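Local coordinates for CELL WALL surface anchor family protein (Streptococcus pneumoniae, PDB 2WW8), which serves as the adhesin of the pneumococcal pilus, probably attaching the bacterium to host cells, at residues 161-166 against 174-179; 169-174 against 717-722. One frame throughout, in Å; residues are numbered along the deposited sequence.

Contact 1 (161-166 against 174-179); sequences IKVDGS and ALNPNP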
loop_
_atom_site.group_PDB
_atom_site.type_symbol
_atom_site.label_atom_id
_atom_site.label_comp_id
_atom_site.label_asym_id
_atom_site.label_seq_id
_atom_site.Cartn_x
_atom_site.Cartn_y
_atom_site.Cartn_z
ATOM N N ILE A 161 7.146 -12.441 -0.905
ATOM C CA ILE A 161 5.932 -13.190 -1.234
ATOM C C ILE A 161 5.558 -13.167 -2.720
ATOM O O ILE A 161 5.897 -12.240 -3.476
ATOM C CB ILE A 161 4.713 -12.704 -0.454
ATOM C CG1 ILE A 161 4.391 -11.260 -0.861
ATOM C CG2 ILE A 161 4.965 -12.916 1.052
ATOM C CD1 ILE A 161 3.044 -10.783 -0.316
ATOM N N LYS A 162 4.829 -14.208 -3.111
ATOM C CA LYS A 162 4.363 -14.366 -4.481
ATOM C C LYS A 162 3.410 -13.269 -4.909
ATOM O O LYS A 162 2.537 -12.801 -4.146
ATOM C CB LYS A 162 3.747 -15.763 -4.641
ATOM C CG LYS A 162 4.769 -16.867 -4.410
ATOM C CD LYS A 162 4.124 -18.281 -4.446
ATOM C CE LYS A 162 4.955 -19.271 -3.645
ATOM N NZ LYS A 162 4.483 -20.668 -3.915
ATOM N N VAL A 163 3.617 -12.815 -6.140
ATOM C CA VAL A 163 2.870 -11.670 -6.650
ATOM C C VAL A 163 1.637 -12.228 -7.373
ATOM O O VAL A 163 1.758 -13.149 -8.199
ATOM C CB VAL A 163 3.727 -10.857 -7.627
ATOM C CG1 VAL A 163 2.852 -9.823 -8.360
ATOM C CG2 VAL A 163 4.940 -10.173 -6.928
ATOM N N ASP A 164 0.454 -11.730 -7.020
ATOM C CA ASP A 164 -0.788 -12.193 -7.678
ATOM C C ASP A 164 -0.834 -11.675 -9.117
ATOM O O ASP A 164 -0.472 -10.518 -9.349
ATOM C CB ASP A 164 -2.034 -11.671 -6.964
ATOM C CG ASP A 164 -2.180 -12.220 -5.560
ATOM O OD1 ASP A 164 -2.087 -13.454 -5.397
ATOM O OD2 ASP A 164 -2.409 -11.431 -4.610
ATOM N N GLY A 165 -1.279 -12.520 -10.043
ATOM C CA GLY A 165 -1.235 -12.263 -11.476
ATOM C C GLY A 165 0.004 -12.837 -12.151
ATOM O O GLY A 165 0.121 -12.769 -13.379
ATOM N N SER A 166 0.947 -13.366 -11.365
ATOM C CA SER A 166 2.151 -14.008 -11.914
ATOM C C SER A 166 2.128 -15.555 -11.913
ATOM O O SER A 166 3.126 -16.186 -12.280
ATOM C CB SER A 166 3.421 -13.438 -11.270
ATOM O OG SER A 166 3.468 -13.895 -9.941
ATOM N N ALA A 174 6.898 -14.130 -10.140
ATOM C CA ALA A 174 7.331 -12.870 -9.537
ATOM C C ALA A 174 7.037 -12.824 -8.049
ATOM O O ALA A 174 6.037 -13.422 -7.602
ATOM C CB ALA A 174 6.656 -11.697 -10.223
ATOM N N LEU A 175 7.907 -12.094 -7.342
ATOM C CA LEU A 175 7.922 -11.924 -5.872
ATOM C C LEU A 175 8.066 -10.449 -5.487
ATOM O O LEU A 175 8.890 -9.711 -6.067
ATOM C CB LEU A 175 9.056 -12.707 -5.171
ATOM C CG LEU A 175 9.195 -14.203 -5.550
ATOM C CD1 LEU A 175 10.503 -14.798 -5.058
ATOM C CD2 LEU A 175 8.017 -15.056 -5.076
ATOM N N ASN A 176 7.276 -10.057 -4.491
ATOM C CA ASN A 176 7.360 -8.742 -3.908
ATOM C C ASN A 176 7.866 -8.886 -2.472
ATOM O O ASN A 176 7.619 -9.904 -1.812
ATOM C CB ASN A 176 5.989 -8.068 -3.874
ATOM C CG ASN A 176 5.745 -7.173 -5.087
ATOM O OD1 ASN A 176 6.684 -6.714 -5.765
ATOM N ND2 ASN A 176 4.466 -6.913 -5.371
ATOM N N PRO A 177 8.542 -7.840 -1.997
ATOM C CA PRO A 177 8.813 -7.726 -0.577
ATOM C C PRO A 177 7.487 -7.601 0.141
ATOM O O PRO A 177 6.522 -7.031 -0.408
ATOM C CB PRO A 177 9.514 -6.372 -0.431
ATOM C CG PRO A 177 9.377 -5.690 -1.758
ATOM C CD PRO A 177 9.130 -6.740 -2.800
ATOM N N ASN A 178 7.496 -8.061 1.396
ATOM C CA ASN A 178 6.349 -7.897 2.257
ATOM C C ASN A 178 6.701 -7.617 3.713
ATOM O O ASN A 178 7.371 -8.439 4.339
ATOM C CB ASN A 178 5.468 -9.146 2.172
ATOM C CG ASN A 178 4.144 -8.962 2.898
ATOM O OD1 ASN A 178 3.373 -8.065 2.566
ATOM N ND2 ASN A 178 3.878 -9.810 3.884
ATOM N N PRO A 179 6.237 -6.474 4.262
ATOM C CA PRO A 179 5.578 -5.424 3.468
ATOM C C PRO A 179 6.469 -4.707 2.469
ATOM O O PRO A 179 7.698 -4.742 2.610
ATOM C CB PRO A 179 5.069 -4.432 4.531
ATOM C CG PRO A 179 5.830 -4.670 5.692
ATOM C CD PRO A 179 6.147 -6.176 5.702
#

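Contact 2 (169-174 against 717-722); sequences NGQHKA and KIRDVR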
loop_
_atom_site.group_PDB
_atom_site.type_symbol
_atom_site.label_atom_id
_atom_site.label_comp_id
_atom_site.label_asym_id
_atom_site.label_seq_id
_atom_site.Cartn_x
_atom_site.Cartn_y
_atom_site.Cartn_z
ATOM N N ASN A 169 0.525 -22.081 -14.068
ATOM C CA ASN A 169 0.414 -23.520 -13.891
ATOM C C ASN A 169 0.846 -24.003 -12.509
ATOM O O ASN A 169 1.616 -24.958 -12.393
ATOM C CB ASN A 169 1.175 -24.236 -15.008
ATOM C CG ASN A 169 0.378 -24.289 -16.305
ATOM O OD1 ASN A 169 -0.759 -24.764 -16.317
ATOM N ND2 ASN A 169 0.971 -23.815 -17.397
ATOM N N GLY A 170 0.337 -23.338 -11.475
ATOM C CA GLY A 170 0.606 -23.724 -10.094
ATOM C C GLY A 170 1.846 -23.097 -9.493
ATOM O O GLY A 170 2.054 -23.206 -8.291
ATOM N N GLN A 171 2.667 -22.423 -10.297
ATOM C CA GLN A 171 3.850 -21.747 -9.752
ATOM C C GLN A 171 3.873 -20.265 -10.103
ATOM O O GLN A 171 3.118 -19.817 -10.964
ATOM C CB GLN A 171 5.131 -22.429 -10.242
ATOM C CG GLN A 171 5.255 -23.909 -9.825
ATOM C CD GLN A 171 5.376 -24.063 -8.308
ATOM O OE1 GLN A 171 4.397 -24.394 -7.635
ATOM N NE2 GLN A 171 6.565 -23.809 -7.765
ATOM N N HIS A 172 4.743 -19.492 -9.453
ATOM C CA HIS A 172 4.724 -18.046 -9.637
ATOM C C HIS A 172 6.013 -17.551 -10.277
ATOM O O HIS A 172 7.117 -18.058 -10.018
ATOM C CB HIS A 172 4.462 -17.347 -8.301
ATOM C CG HIS A 172 3.037 -17.402 -7.857
ATOM N ND1 HIS A 172 2.438 -18.555 -7.389
ATOM C CD2 HIS A 172 2.083 -16.440 -7.805
ATOM C CE1 HIS A 172 1.177 -18.306 -7.074
ATOM N NE2 HIS A 172 0.940 -17.026 -7.308
ATOM N N LYS A 173 5.850 -16.510 -11.083
ATOM C CA LYS A 173 6.941 -15.888 -11.832
ATOM C C LYS A 173 7.553 -14.634 -11.179
ATOM O O LYS A 173 8.634 -14.167 -11.572
ATOM C CB LYS A 173 6.487 -15.654 -13.277
ATOM C CG LYS A 173 6.557 -16.926 -14.086
ATOM C CD LYS A 173 5.905 -16.816 -15.450
ATOM C CE LYS A 173 6.797 -16.030 -16.394
ATOM N NZ LYS A 173 6.406 -16.223 -17.826
ATOM N N ALA A 174 6.898 -14.130 -10.140
ATOM C CA ALA A 174 7.331 -12.870 -9.537
ATOM C C ALA A 174 7.037 -12.824 -8.049
ATOM O O ALA A 174 6.037 -13.422 -7.602
ATOM C CB ALA A 174 6.656 -11.697 -10.223
ATOM N N LYS A 717 11.476 -9.541 -7.353
ATOM C CA LYS A 717 12.233 -10.497 -8.170
ATOM C C LYS A 717 11.320 -11.033 -9.258
ATOM O O LYS A 717 10.116 -11.160 -9.010
ATOM C CB LYS A 717 12.692 -11.707 -7.348
ATOM C CG LYS A 717 13.783 -11.356 -6.350
ATOM C CD LYS A 717 13.231 -11.116 -4.971
ATOM C CE LYS A 717 14.389 -11.083 -3.965
ATOM N NZ LYS A 717 14.862 -9.648 -3.751
ATOM N N ILE A 718 11.880 -11.376 -10.420
ATOM C CA ILE A 718 11.072 -11.979 -11.475
ATOM C C ILE A 718 11.893 -13.100 -12.092
ATOM O O ILE A 718 13.146 -13.075 -12.035
ATOM C CB ILE A 718 10.637 -10.954 -12.558
ATOM C CG1 ILE A 718 11.871 -10.329 -13.229
ATOM C CG2 ILE A 718 9.697 -9.891 -11.927
ATOM C CD1 ILE A 718 11.561 -9.453 -14.423
ATOM N N ARG A 719 11.182 -14.091 -12.647
ATOM C CA ARG A 719 11.854 -15.168 -13.369
ATOM C C ARG A 719 11.012 -15.656 -14.536
ATOM O O ARG A 719 9.862 -15.233 -14.703
ATOM C CB ARG A 719 12.098 -16.365 -12.446
ATOM C CG ARG A 719 10.780 -16.931 -11.928
ATOM C CD ARG A 719 11.006 -18.280 -11.318
ATOM N NE ARG A 719 9.815 -18.839 -10.696
ATOM C CZ ARG A 719 9.783 -20.072 -10.215
ATOM N NH1 ARG A 719 10.878 -20.810 -10.313
ATOM N NH2 ARG A 719 8.680 -20.549 -9.659
ATOM N N ASP A 720 11.584 -16.559 -15.331
ATOM C CA ASP A 720 10.833 -17.286 -16.361
ATOM C C ASP A 720 11.461 -18.672 -16.518
ATOM O O ASP A 720 12.540 -18.911 -15.964
ATOM C CB ASP A 720 10.812 -16.574 -17.722
ATOM C CG ASP A 720 9.670 -17.061 -18.631
ATOM O OD1 ASP A 720 8.767 -17.811 -18.189
ATOM O OD2 ASP A 720 9.669 -16.702 -19.819
ATOM N N VAL A 721 10.780 -19.564 -17.237
ATOM C CA VAL A 721 11.302 -20.916 -17.461
ATOM C C VAL A 721 11.475 -21.056 -18.971
ATOM O O VAL A 721 10.559 -20.726 -19.735
ATOM C CB VAL A 721 10.393 -22.033 -16.868
ATOM C CG1 VAL A 721 8.976 -21.983 -17.430
ATOM C CG2 VAL A 721 10.967 -23.427 -17.147
ATOM N N ARG A 722 12.650 -21.485 -19.409
ATOM C CA ARG A 722 12.912 -21.460 -20.834
ATOM C C ARG A 722 12.176 -22.609 -21.539
ATOM O O ARG A 722 12.035 -23.702 -20.982
ATOM C CB ARG A 722 14.409 -21.550 -21.036
ATOM C CG ARG A 722 14.875 -20.901 -22.299
ATOM C CD ARG A 722 16.379 -20.968 -22.145
ATOM N NE ARG A 722 16.909 -19.715 -21.636
ATOM C CZ ARG A 722 16.830 -18.600 -22.348
ATOM N NH1 ARG A 722 16.234 -18.658 -23.535
ATOM N NH2 ARG A 722 17.309 -17.452 -21.881
HETATM O O HOH W 1 7.010 -17.296 -20.475
#

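Contact 1 (161-166 against 174-179)
Strand 157-162 and the start of strand 171-184 run antiparallel, with Ile161 and Asn176 as a hydrogen-bonded pair and Lys162 and Leu175 as the non-hydrogen-bonded pair beside it. The two are neighbours in an antiparallel meander with strand 187-196; the chain leaves the first through a type II beta turn, Val163 to Ser166, and comes back along 171-184 after the short strand 167-168. Ile161 N gives a nearly straight bond to Asn176 O (2.7 Å, 171° at the hydrogen), and Asn176 N answers to Ile161 O. The third bond, Val163 N to Ala174 O at 2.9 Å, arrives from above the carbonyl plane, as the first strand bends into the turn.

On the face of Lys162 and Leu175 the two side chains lie side by side, Leu175 CD2 resting 3.8 Å from Lys162 CG, while the extended lysine continues to a cation-pi contact with Tyr145. On the opposite face, that of Ile161 and Asn176, Ile161 crosses Asn178 obliquely, its CD1 against Asn178 CB. Val163 CG2 lies 3.4 Å from Asn176 N and also touches CG of the Asn176 carboxamide, whose OD1 is held by the backbone N of Ile193. With OG in the crowded position (chi1 71°), Ser166 gives Val163 O two bonds, a longer one from N and, in the carbonyl plane on a lone pair, one from OG at 2.6 Å.

Contact 2 (169-174 against 717-722)
The segments 169-174 and 717-722, more than 540 residues apart, come together as antiparallel neighbours, Ala174 and Ile718 forming a non-hydrogen-bonded pair with CA atoms 4.3 Å apart. Strand 717-718, from the region matching the tip-pilin Ig-like family, adds to strand 171-184, which precedes the long intervening chain. Backbone bonding here rests on Arg719 N, which donates to Lys173 O (2.8 Å) in the carbonyl plane. Both CA atoms of the pair make CA-H...O contacts, Ile718 CA to Lys173 O and Ala174 CA to Lys717 O.

In the side-chain bonding, Arg719 CG leaves in the crowded position between N and the carbonyl carbon (chi1 62°), and from there the chain runs extended to NE, bringing the guanidinium edge-on to His172 O. Arg719 NE lies 2.9 Å and Arg719 NH2 3.0 Å from His172 O, both gripping this one oxygen in the guanidinium plane; NH2 has a second acceptor in Ser142 O.

Lys173, bent at chi3, passes its CB, CG and CE by Arg719 O and then runs alongside Asp720, so that Lys173 NZ forms a salt bridge with Asp720 OD1 (2.9 Å), reached from above the carboxylate plane. A water also links Lys173 NZ, weakly, to Asp720 OD2, while Leu199 O and Asn202 ND2 supply further partners for the ammonium and the carboxylate.

Apolar contact is slight: Ala174 CB touches Ile718 CG2 at 3.9 Å, and Tyr204 and Ile193 pack against both. With the lysine and arginine buried, nearby carboxylate and carbonyl oxygens probably stabilise their charges, and polar bonds largely join these distant parts.

Strand 171-184 is common to both contacts and pairs with strand 157-162 in contact 1 and with strand 717-718 in contact 2, so Ala174 belongs to both; the centres of the two contacts are about 11 Å apart. Leu175 O and Lys717 N, 2.9 Å apart, probably continue the hydrogen bonding of contact 2 into the strand of contact 1. Ser166 O and Lys173 N, at 3.0 Å, probably tie the turn of contact 1 back to 169-174, while the His172 ring packs against Lys162. One partner is local and the other distant, which joins an early hairpin to a late strand. A bound EPE molecule, probably from the crystallisation liquor, lies about 4 Å from the side chain of Asn178 in contact 1.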